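Local coordinates for protein taurocyamine kinase (Schistosoma mansoni, PDB 4WOD) that reversibly transfers phosphate between ATP and taurocyamine, as a duplicated phosphagen kinase of the ATP:guanido phosphotransferase family, at residues A[472-480]-A[703-714]; A[488-496]-A[618-629]. The protein carries 4 engineered substitutions. One frame throughout, in Å; residues are numbered along the deposited sequence.

Both contacts lie in the C-terminal half of the chain, around one eight-stranded antiparallel sheet, and both involve its central strand 480-489. Contact 1 meets it where the strand begins, with the loop 472-480 packed on the C-terminal helix 695-715; contact 2 takes up its far end, where 488-496 is tied to 618-629. Their centres lie 34 Å apart and their nearest atoms about 18 Å. Between them the strand carries Ser482 to Arg486, predicted to bind ATP, and contact 2 runs on toward Cys631, the predicted active-site residue. The bound arginine sits in the other half of the chain, and neither contact contributes a residue to its pocket. Along the chain, contact 2 is nested inside the loop that contact 1 closes.

Contact 1: A[472-480]-A[703-714]; sequences DLDPTGKFI and AEGVAKMIEIEK
Asp474 OD2 is gripped by two backbone amides at the end of its own loop, Phe479 N at 2.9 Å and Ile480 N at 3.3 Å, both arriving from the same face of the carboxylate. This curls the loop 472-480 back on itself and sets Phe479 and Ile480 against the helix; an Asx turn, Asp474 N to Asp472 OD1, tightens its start. The contact with 703-714 is apolar. Ile710 meets Phe479 with both branches: its CG2 sits over the centre of one face of the ring, 3.8 Å from the centroid, a CH-pi contact. The other branch brings Ile710 CD1 to 3.7 Å from Phe479 CB and 3.5 Å from Leu473 O. With CG anti to the backbone N (chi1 179°), Glu713 lays its CG at the ring's edge, 3.5 Å from CE2 of Phe479, while its carboxylate turns to the amides of Lys649 and Leu650; this side chain is poorly ordered. Two turns before Ile710, Ala703 CB meets Leu473 CD2 at 3.8 Å, and Ile480 CD1 touches both Val706 CG1 and Ile710 CD1. The loop lines one flank of helix 695-715, whose Val706 and Met709 pack on strand 639-646, next to strand 480-489 in the sheet.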
loop_
_atom_site.group_PDB
_atom_site.type_symbol
_atom_site.label_atom_id
_atom_site.label_comp_id
_atom_site.label_asym_id
_atom_site.label_seq_id
_atom_site.Cartn_x
_atom_site.Cartn_y
_atom_site.Cartn_z
ATOM N N ASP A 472 38.286 -23.241 4.649
ATOM C CA ASP A 472 37.651 -22.689 5.832
ATOM C C ASP A 472 38.358 -21.401 6.241
ATOM O O ASP A 472 39.487 -21.416 6.741
ATOM C CB ASP A 472 37.674 -23.701 6.974
ATOM C CG ASP A 472 36.809 -23.283 8.148
ATOM O OD1 ASP A 472 36.647 -22.061 8.376
ATOM O OD2 ASP A 472 36.286 -24.185 8.844
ATOM N N LEU A 473 37.673 -20.284 6.047
ATOM C CA LEU A 473 38.257 -18.977 6.294
ATOM C C LEU A 473 38.422 -18.659 7.786
ATOM O O LEU A 473 38.966 -17.610 8.144
ATOM C CB LEU A 473 37.400 -17.897 5.638
ATOM C CG LEU A 473 36.927 -18.113 4.200
ATOM C CD1 LEU A 473 36.117 -16.910 3.712
ATOM C CD2 LEU A 473 38.071 -18.402 3.262
ATOM N N ASP A 474 37.940 -19.551 8.647
ATOM C CA ASP A 474 38.003 -19.354 10.091
ATOM C C ASP A 474 37.732 -20.665 10.835
ATOM O O ASP A 474 36.667 -20.832 11.424
ATOM C CB ASP A 474 37.001 -18.278 10.532
ATOM C CG ASP A 474 37.065 -17.988 12.030
ATOM O OD1 ASP A 474 38.177 -17.765 12.559
ATOM O OD2 ASP A 474 35.998 -17.992 12.678
ATOM N N PRO A 475 38.703 -21.598 10.808
ATOM C CA PRO A 475 38.542 -22.905 11.457
ATOM C C PRO A 475 38.349 -22.760 12.959
ATOM O O PRO A 475 37.594 -23.527 13.565
ATOM C CB PRO A 475 39.867 -23.629 11.152
ATOM C CG PRO A 475 40.542 -22.815 10.103
ATOM C CD PRO A 475 40.063 -21.414 10.277
ATOM N N THR A 476 39.038 -21.771 13.532
ATOM C CA THR A 476 39.086 -21.542 14.975
ATOM C C THR A 476 37.738 -21.149 15.569
ATOM O O THR A 476 36.686 -21.626 15.146
ATOM C CB THR A 476 40.107 -20.432 15.336
ATOM O OG1 THR A 476 39.541 -19.143 15.059
ATOM C CG2 THR A 476 41.408 -20.610 14.558
ATOM N N GLY A 477 37.788 -20.274 16.565
ATOM C CA GLY A 477 36.590 -19.802 17.217
ATOM C C GLY A 477 35.767 -18.965 16.268
ATOM O O GLY A 477 35.093 -19.477 15.377
ATOM N N LYS A 478 35.836 -17.656 16.438
ATOM C CA LYS A 478 34.953 -16.812 15.678
ATOM C C LYS A 478 35.580 -15.497 15.209
ATOM O O LYS A 478 35.965 -14.628 15.992
ATOM C CB LYS A 478 33.682 -16.527 16.494
ATOM C CG LYS A 478 32.442 -17.356 16.107
ATOM C CD LYS A 478 31.886 -18.140 17.298
ATOM C CE LYS A 478 30.440 -18.582 17.072
ATOM N NZ LYS A 478 30.030 -19.720 17.959
ATOM N N PHE A 479 35.690 -15.397 13.896
ATOM C CA PHE A 479 35.611 -14.131 13.208
ATOM C C PHE A 479 34.333 -14.230 12.381
ATOM O O PHE A 479 33.622 -13.247 12.175
ATOM C CB PHE A 479 36.841 -13.882 12.337
ATOM C CG PHE A 479 38.073 -13.548 13.120
ATOM C CD1 PHE A 479 38.948 -14.544 13.525
ATOM C CD2 PHE A 479 38.345 -12.236 13.470
ATOM C CE1 PHE A 479 40.081 -14.229 14.252
ATOM C CE2 PHE A 479 39.475 -11.918 14.196
ATOM C CZ PHE A 479 40.343 -12.914 14.586
ATOM N N ILE A 480 34.027 -15.454 11.958
ATOM C CA ILE A 480 32.910 -15.701 11.052
ATOM C C ILE A 480 31.757 -16.464 11.699
ATOM O O ILE A 480 31.883 -17.638 12.049
ATOM C CB ILE A 480 33.377 -16.472 9.811
ATOM C CG1 ILE A 480 34.392 -15.624 9.038
ATOM C CG2 ILE A 480 32.171 -16.862 8.945
ATOM C CD1 ILE A 480 35.088 -16.358 7.902
ATOM N N ALA A 703 36.651 -14.402 -0.403
ATOM C CA ALA A 703 37.561 -15.101 0.504
ATOM C C ALA A 703 38.872 -14.323 0.743
ATOM O O ALA A 703 39.265 -14.096 1.887
ATOM C CB ALA A 703 37.862 -16.498 -0.031
ATOM N N GLU A 704 39.533 -13.908 -0.333
ATOM C CA GLU A 704 40.767 -13.139 -0.216
ATOM C C GLU A 704 40.539 -11.845 0.563
ATOM O O GLU A 704 41.356 -11.473 1.406
ATOM C CB GLU A 704 41.346 -12.821 -1.597
ATOM C CG GLU A 704 42.014 -13.996 -2.272
ATOM C CD GLU A 704 42.763 -13.595 -3.523
ATOM O OE1 GLU A 704 42.258 -13.865 -4.632
ATOM O OE2 GLU A 704 43.858 -13.004 -3.397
ATOM N N GLY A 705 39.426 -11.172 0.284
ATOM C CA GLY A 705 39.072 -9.952 0.984
ATOM C C GLY A 705 38.779 -10.163 2.460
ATOM O O GLY A 705 39.129 -9.331 3.298
ATOM N N VAL A 706 38.129 -11.276 2.781
ATOM C CA VAL A 706 37.759 -11.568 4.157
ATOM C C VAL A 706 38.989 -12.044 4.921
ATOM O O VAL A 706 39.173 -11.696 6.087
ATOM C CB VAL A 706 36.617 -12.614 4.225
ATOM C CG1 VAL A 706 36.442 -13.167 5.642
ATOM C CG2 VAL A 706 35.308 -12.000 3.711
ATOM N N ALA A 707 39.841 -12.817 4.253
ATOM C CA ALA A 707 41.102 -13.275 4.846
ATOM C C ALA A 707 42.003 -12.101 5.214
ATOM O O ALA A 707 42.668 -12.111 6.250
ATOM C CB ALA A 707 41.826 -14.213 3.898
ATOM N N LYS A 708 42.022 -11.092 4.349
ATOM C CA LYS A 708 42.724 -9.853 4.641
ATOM C C LYS A 708 42.171 -9.174 5.875
ATOM O O LYS A 708 42.917 -8.842 6.787
ATOM C CB LYS A 708 42.653 -8.891 3.456
ATOM C CG LYS A 708 44.026 -8.598 2.872
ATOM C CD LYS A 708 44.631 -7.336 3.493
ATOM C CE LYS A 708 45.950 -7.669 4.204
ATOM N NZ LYS A 708 46.903 -8.321 3.251
ATOM N N MET A 709 40.862 -8.943 5.878
ATOM C CA MET A 709 40.178 -8.337 7.018
ATOM C C MET A 709 40.499 -9.029 8.337
ATOM O O MET A 709 40.807 -8.372 9.330
ATOM C CB MET A 709 38.665 -8.354 6.800
ATOM C CG MET A 709 38.181 -7.345 5.793
ATOM S SD MET A 709 36.388 -7.198 5.795
ATOM C CE MET A 709 36.175 -6.052 4.446
ATOM N N ILE A 710 40.415 -10.356 8.343
ATOM C CA ILE A 710 40.656 -11.128 9.553
ATOM C C ILE A 710 42.095 -10.950 10.015
ATOM O O ILE A 710 42.343 -10.705 11.191
ATOM C CB ILE A 710 40.352 -12.628 9.346
ATOM C CG1 ILE A 710 38.841 -12.843 9.196
ATOM C CG2 ILE A 710 40.879 -13.443 10.509
ATOM C CD1 ILE A 710 38.427 -14.297 9.052
ATOM N N GLU A 711 43.045 -11.041 9.092
ATOM C CA GLU A 711 44.434 -10.870 9.485
ATOM C C GLU A 711 44.742 -9.415 9.845
ATOM O O GLU A 711 45.654 -9.148 10.625
ATOM C CB GLU A 711 45.375 -11.374 8.392
ATOM C CG GLU A 711 45.958 -12.725 8.735
ATOM C CD GLU A 711 47.040 -12.619 9.783
ATOM O OE1 GLU A 711 47.355 -11.485 10.198
ATOM O OE2 GLU A 711 47.537 -13.668 10.239
ATOM N N ILE A 712 43.981 -8.475 9.289
ATOM C CA ILE A 712 44.096 -7.084 9.711
ATOM C C ILE A 712 43.598 -6.961 11.143
ATOM O O ILE A 712 44.211 -6.280 11.961
ATOM C CB ILE A 712 43.300 -6.114 8.805
ATOM C CG1 ILE A 712 43.926 -6.033 7.407
ATOM C CG2 ILE A 712 43.224 -4.726 9.431
ATOM C CD1 ILE A 712 45.379 -5.662 7.415
ATOM N N GLU A 713 42.493 -7.643 11.435
ATOM C CA GLU A 713 41.824 -7.563 12.732
ATOM C C GLU A 713 42.697 -7.984 13.911
ATOM O O GLU A 713 42.728 -7.290 14.917
ATOM C CB GLU A 713 40.543 -8.412 12.708
ATOM C CG GLU A 713 39.731 -8.456 14.005
ATOM C CD GLU A 713 39.101 -7.131 14.388
ATOM O OE1 GLU A 713 39.132 -6.174 13.585
ATOM O OE2 GLU A 713 38.548 -7.063 15.502
ATOM N N LYS A 714 43.384 -9.120 13.798
ATOM C CA LYS A 714 44.266 -9.596 14.868
ATOM C C LYS A 714 45.415 -8.610 15.038
ATOM O O LYS A 714 45.999 -8.499 16.119
ATOM C CB LYS A 714 44.816 -11.004 14.582
ATOM C CG LYS A 714 44.831 -11.370 13.121
ATOM C CD LYS A 714 45.279 -12.801 12.762
ATOM C CE LYS A 714 44.283 -13.899 13.129
ATOM N NZ LYS A 714 44.728 -15.209 12.542
#

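Contact 2: A[488-496]-A[618-629]; sequences GRSVEGFLF and KFAHSDKYGYIT. Engineered in segment 488-496: Gly493 (natural residue Asp).
Arg489 and Tyr627 make the flat stack of this contact: the guanidinium lies on the ring with planes 7° apart and centres 3.6 Å apart, a cation-pi pair, while His621 covers the opposite face of the tyrosine. A bend at chi2 (-71°) brings the arginine chain round, so that its CD also rests over one face of Phe619, 3.8 Å from the centroid and toward the rim. That ring stands steeply to the guanidinium, meeting its edge with CD2. Arg489 NH1 is held by Gly488 O, and a water links NH2 to Tyr627 OH, which fixes the group's rotation.

The backbones meet in a single beta bridge at Val491 and Phe619, tying the end of strand 480-489 to the hairpin leading toward the predicted active-site Cys631. Ala620 N donates to Ser490 O at 2.8 Å, and Glu492 N bonds Lys618 O at 2.8 Å, nearly straight at 171°. Ser490 adds a side-chain bond, OG to Ile628 O at 2.8 Å, and a second water joins Ser490 N to Ala620 O and Ile628 O.

Apolar contact comes from Phe496, which turns its ring edge to Ile628, Phe496 CZ lying 3.6 Å from Ile628 CG2. At the surface Glu492 lies across the Lys618 chain, but Glu492 OE1 and Lys618 NZ remain 5.1 Å apart.

Ser490 O thus takes the Ala620 amide, and Ile628 O both a hydroxyl and a water. The buried cation is probably stabilised by the pi face of Tyr627, with Gly488 O and a water taking up N-H groups and no carboxylate of either segment bonded to it.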
loop_
_atom_site.group_PDB
_atom_site.type_symbol
_atom_site.label_atom_id
_atom_site.label_comp_id
_atom_site.label_asym_id
_atom_site.label_seq_id
_atom_site.Cartn_x
_atom_site.Cartn_y
_atom_site.Cartn_z
ATOM N N GLY A 488 21.171 -15.830 -8.577
ATOM C CA GLY A 488 19.886 -15.688 -9.232
ATOM C C GLY A 488 19.827 -16.520 -10.505
ATOM O O GLY A 488 20.857 -16.729 -11.131
ATOM N N ARG A 489 18.638 -17.015 -10.869
ATOM C CA ARG A 489 18.432 -17.676 -12.171
ATOM C C ARG A 489 17.054 -17.349 -12.735
ATOM O O ARG A 489 16.079 -17.189 -11.997
ATOM C CB ARG A 489 18.591 -19.210 -12.081
ATOM C CG ARG A 489 20.015 -19.731 -11.815
ATOM C CD ARG A 489 20.959 -19.557 -13.049
ATOM N NE ARG A 489 22.312 -20.098 -12.843
ATOM C CZ ARG A 489 23.337 -19.443 -12.303
ATOM N NH1 ARG A 489 23.199 -18.196 -11.880
ATOM N NH2 ARG A 489 24.516 -20.047 -12.169
ATOM N N SER A 490 17.010 -17.208 -14.059
ATOM C CA SER A 490 15.791 -17.066 -14.812
ATOM C C SER A 490 15.615 -18.321 -15.638
ATOM O O SER A 490 16.596 -18.925 -16.074
ATOM C CB SER A 490 15.844 -15.834 -15.736
ATOM O OG SER A 490 16.067 -14.640 -15.009
ATOM N N VAL A 491 14.357 -18.695 -15.860
ATOM C CA VAL A 491 14.031 -19.871 -16.632
ATOM C C VAL A 491 13.636 -19.428 -18.036
ATOM O O VAL A 491 12.755 -18.561 -18.206
ATOM C CB VAL A 491 12.883 -20.678 -15.984
ATOM C CG1 VAL A 491 12.464 -21.870 -16.881
ATOM C CG2 VAL A 491 13.275 -21.143 -14.561
ATOM N N GLU A 492 14.279 -20.013 -19.037
ATOM C CA GLU A 492 13.946 -19.705 -20.435
ATOM C C GLU A 492 12.469 -19.887 -20.753
ATOM O O GLU A 492 11.841 -20.846 -20.307
ATOM C CB GLU A 492 14.748 -20.579 -21.394
ATOM C CG GLU A 492 16.121 -20.031 -21.744
ATOM C CD GLU A 492 16.790 -20.839 -22.846
ATOM O OE1 GLU A 492 16.080 -21.618 -23.522
ATOM O OE2 GLU A 492 18.017 -20.701 -23.029
ATOM N N GLY A 493 11.914 -18.959 -21.522
ATOM C CA GLY A 493 10.532 -19.074 -21.941
ATOM C C GLY A 493 9.502 -18.349 -21.102
ATOM O O GLY A 493 8.350 -18.239 -21.516
ATOM N N PHE A 494 9.895 -17.859 -19.926
ATOM C CA PHE A 494 8.965 -17.159 -19.039
ATOM C C PHE A 494 9.231 -15.667 -18.898
ATOM O O PHE A 494 10.379 -15.230 -18.731
ATOM C CB PHE A 494 8.994 -17.793 -17.640
ATOM C CG PHE A 494 8.416 -19.179 -17.602
ATOM C CD1 PHE A 494 7.053 -19.375 -17.380
ATOM C CD2 PHE A 494 9.214 -20.280 -17.857
ATOM C CE1 PHE A 494 6.518 -20.653 -17.373
ATOM C CE2 PHE A 494 8.685 -21.548 -17.848
ATOM C CZ PHE A 494 7.337 -21.737 -17.609
ATOM N N LEU A 495 8.154 -14.893 -18.915
ATOM C CA LEU A 495 8.203 -13.520 -18.468
ATOM C C LEU A 495 8.710 -13.494 -17.021
ATOM O O LEU A 495 8.520 -14.457 -16.275
ATOM C CB LEU A 495 6.825 -12.868 -18.551
ATOM C CG LEU A 495 6.279 -12.704 -19.962
ATOM C CD1 LEU A 495 4.917 -11.996 -19.909
ATOM C CD2 LEU A 495 7.287 -11.920 -20.788
ATOM N N PHE A 496 9.363 -12.411 -16.640
ATOM C CA PHE A 496 9.921 -12.282 -15.275
ATOM C C PHE A 496 8.843 -11.987 -14.223
ATOM O O PHE A 496 7.719 -11.633 -14.586
ATOM C CB PHE A 496 11.006 -11.200 -15.274
ATOM C CG PHE A 496 12.233 -11.587 -16.027
ATOM C CD1 PHE A 496 12.415 -12.898 -16.474
ATOM C CD2 PHE A 496 13.218 -10.641 -16.301
ATOM C CE1 PHE A 496 13.573 -13.257 -17.164
ATOM C CE2 PHE A 496 14.354 -10.988 -16.987
ATOM C CZ PHE A 496 14.533 -12.302 -17.423
ATOM N N LYS A 618 16.082 -24.956 -18.761
ATOM C CA LYS A 618 17.141 -24.140 -19.330
ATOM C C LYS A 618 17.175 -22.776 -18.630
ATOM O O LYS A 618 16.142 -22.112 -18.548
ATOM C CB LYS A 618 16.924 -23.959 -20.846
ATOM C CG LYS A 618 16.768 -25.269 -21.623
ATOM C CD LYS A 618 16.903 -25.062 -23.132
ATOM C CE LYS A 618 17.015 -26.404 -23.861
ATOM N NZ LYS A 618 17.092 -26.231 -25.339
ATOM N N PHE A 619 18.340 -22.375 -18.108
ATOM C CA PHE A 619 18.492 -21.055 -17.492
ATOM C C PHE A 619 18.695 -19.997 -18.569
ATOM O O PHE A 619 19.496 -20.190 -19.466
ATOM C CB PHE A 619 19.680 -21.014 -16.528
ATOM C CG PHE A 619 19.538 -21.932 -15.352
ATOM C CD1 PHE A 619 18.293 -22.165 -14.786
ATOM C CD2 PHE A 619 20.639 -22.600 -14.851
ATOM C CE1 PHE A 619 18.160 -23.035 -13.711
ATOM C CE2 PHE A 619 20.508 -23.464 -13.757
ATOM C CZ PHE A 619 19.273 -23.677 -13.200
ATOM N N ALA A 620 17.981 -18.881 -18.485
ATOM C CA ALA A 620 18.217 -17.788 -19.436
ATOM C C ALA A 620 19.693 -17.300 -19.380
ATOM O O ALA A 620 20.195 -16.917 -18.325
ATOM C CB ALA A 620 17.243 -16.628 -19.153
ATOM N N HIS A 621 20.393 -17.324 -20.510
ATOM C CA HIS A 621 21.817 -16.963 -20.532
ATOM C C HIS A 621 22.168 -16.131 -21.767
ATOM O O HIS A 621 21.631 -16.364 -22.841
ATOM C CB HIS A 621 22.691 -18.227 -20.483
ATOM C CG HIS A 621 24.161 -17.953 -20.351
ATOM N ND1 HIS A 621 24.980 -17.726 -21.443
ATOM C CD2 HIS A 621 24.969 -17.907 -19.263
ATOM C CE1 HIS A 621 26.220 -17.527 -21.027
ATOM N NE2 HIS A 621 26.241 -17.635 -19.709
ATOM N N SER A 622 23.095 -15.187 -21.615
ATOM C CA SER A 622 23.432 -14.268 -22.700
ATOM C C SER A 622 24.909 -14.314 -23.097
ATOM O O SER A 622 25.793 -14.384 -22.249
ATOM C CB SER A 622 23.060 -12.839 -22.293
ATOM O OG SER A 622 23.710 -11.890 -23.110
ATOM N N ASP A 623 25.172 -14.244 -24.396
ATOM C CA ASP A 623 26.547 -14.151 -24.873
ATOM C C ASP A 623 27.185 -12.833 -24.399
ATOM O O ASP A 623 28.369 -12.781 -24.074
ATOM C CB ASP A 623 26.593 -14.253 -26.397
ATOM C CG ASP A 623 26.714 -15.682 -26.890
ATOM O OD1 ASP A 623 26.683 -16.624 -26.062
ATOM O OD2 ASP A 623 26.840 -15.860 -28.123
ATOM N N LYS A 624 26.374 -11.784 -24.354
ATOM C CA LYS A 624 26.786 -10.476 -23.853
ATOM C C LYS A 624 26.957 -10.464 -22.317
ATOM O O LYS A 624 28.018 -10.088 -21.803
ATOM C CB LYS A 624 25.757 -9.398 -24.253
ATOM C CG LYS A 624 25.413 -9.328 -25.757
ATOM C CD LYS A 624 24.489 -8.136 -26.103
ATOM C CE LYS A 624 23.045 -8.355 -25.667
ATOM N NZ LYS A 624 22.281 -9.360 -26.475
ATOM N N TYR A 625 25.920 -10.884 -21.589
ATOM C CA TYR A 625 25.862 -10.613 -20.141
ATOM C C TYR A 625 25.930 -11.830 -19.208
ATOM O O TYR A 625 25.820 -11.662 -17.994
ATOM C CB TYR A 625 24.580 -9.827 -19.813
ATOM C CG TYR A 625 24.388 -8.603 -20.681
ATOM C CD1 TYR A 625 25.395 -7.646 -20.796
ATOM C CD2 TYR A 625 23.213 -8.420 -21.408
ATOM C CE1 TYR A 625 25.231 -6.529 -21.603
ATOM C CE2 TYR A 625 23.038 -7.307 -22.210
ATOM C CZ TYR A 625 24.049 -6.372 -22.311
ATOM O OH TYR A 625 23.866 -5.271 -23.119
ATOM N N GLY A 626 26.090 -13.043 -19.731
ATOM C CA GLY A 626 26.096 -14.203 -18.834
ATOM C C GLY A 626 24.683 -14.554 -18.384
ATOM O O GLY A 626 23.752 -14.438 -19.176
ATOM N N TYR A 627 24.500 -14.984 -17.130
ATOM C CA TYR A 627 23.153 -15.324 -16.684
ATOM C C TYR A 627 22.270 -14.075 -16.641
ATOM O O TYR A 627 22.667 -13.007 -16.157
ATOM C CB TYR A 627 23.165 -16.065 -15.326
ATOM C CG TYR A 627 23.629 -17.503 -15.515
ATOM C CD1 TYR A 627 22.818 -18.425 -16.159
ATOM C CD2 TYR A 627 24.893 -17.907 -15.113
ATOM C CE1 TYR A 627 23.237 -19.729 -16.365
ATOM C CE2 TYR A 627 25.335 -19.204 -15.316
ATOM C CZ TYR A 627 24.501 -20.109 -15.944
ATOM O OH TYR A 627 24.933 -21.397 -16.160
ATOM N N ILE A 628 21.088 -14.216 -17.217
ATOM C CA ILE A 628 20.110 -13.132 -17.267
ATOM C C ILE A 628 19.242 -13.129 -16.020
ATOM O O ILE A 628 18.802 -14.186 -15.560
ATOM C CB ILE A 628 19.228 -13.261 -18.523
ATOM C CG1 ILE A 628 20.095 -13.025 -19.759
ATOM C CG2 ILE A 628 18.023 -12.285 -18.469
ATOM C CD1 ILE A 628 19.520 -13.649 -20.997
ATOM N N THR A 629 19.032 -11.940 -15.463
ATOM C CA THR A 629 18.230 -11.745 -14.265
ATOM C C THR A 629 17.328 -10.528 -14.464
ATOM O O THR A 629 17.553 -9.694 -15.356
ATOM C CB THR A 629 19.107 -11.546 -12.986
ATOM O OG1 THR A 629 19.928 -10.380 -13.123
ATOM C CG2 THR A 629 20.023 -12.752 -12.753
HETATM O O HOH W 1 24.084 -22.409 -13.864
HETATM O O HOH W 2 19.430 -16.853 -15.520
HETATM O O HOH W 3 19.363 -18.554 -22.544
HETATM O O HOH W 4 17.513 -23.530 -25.922
#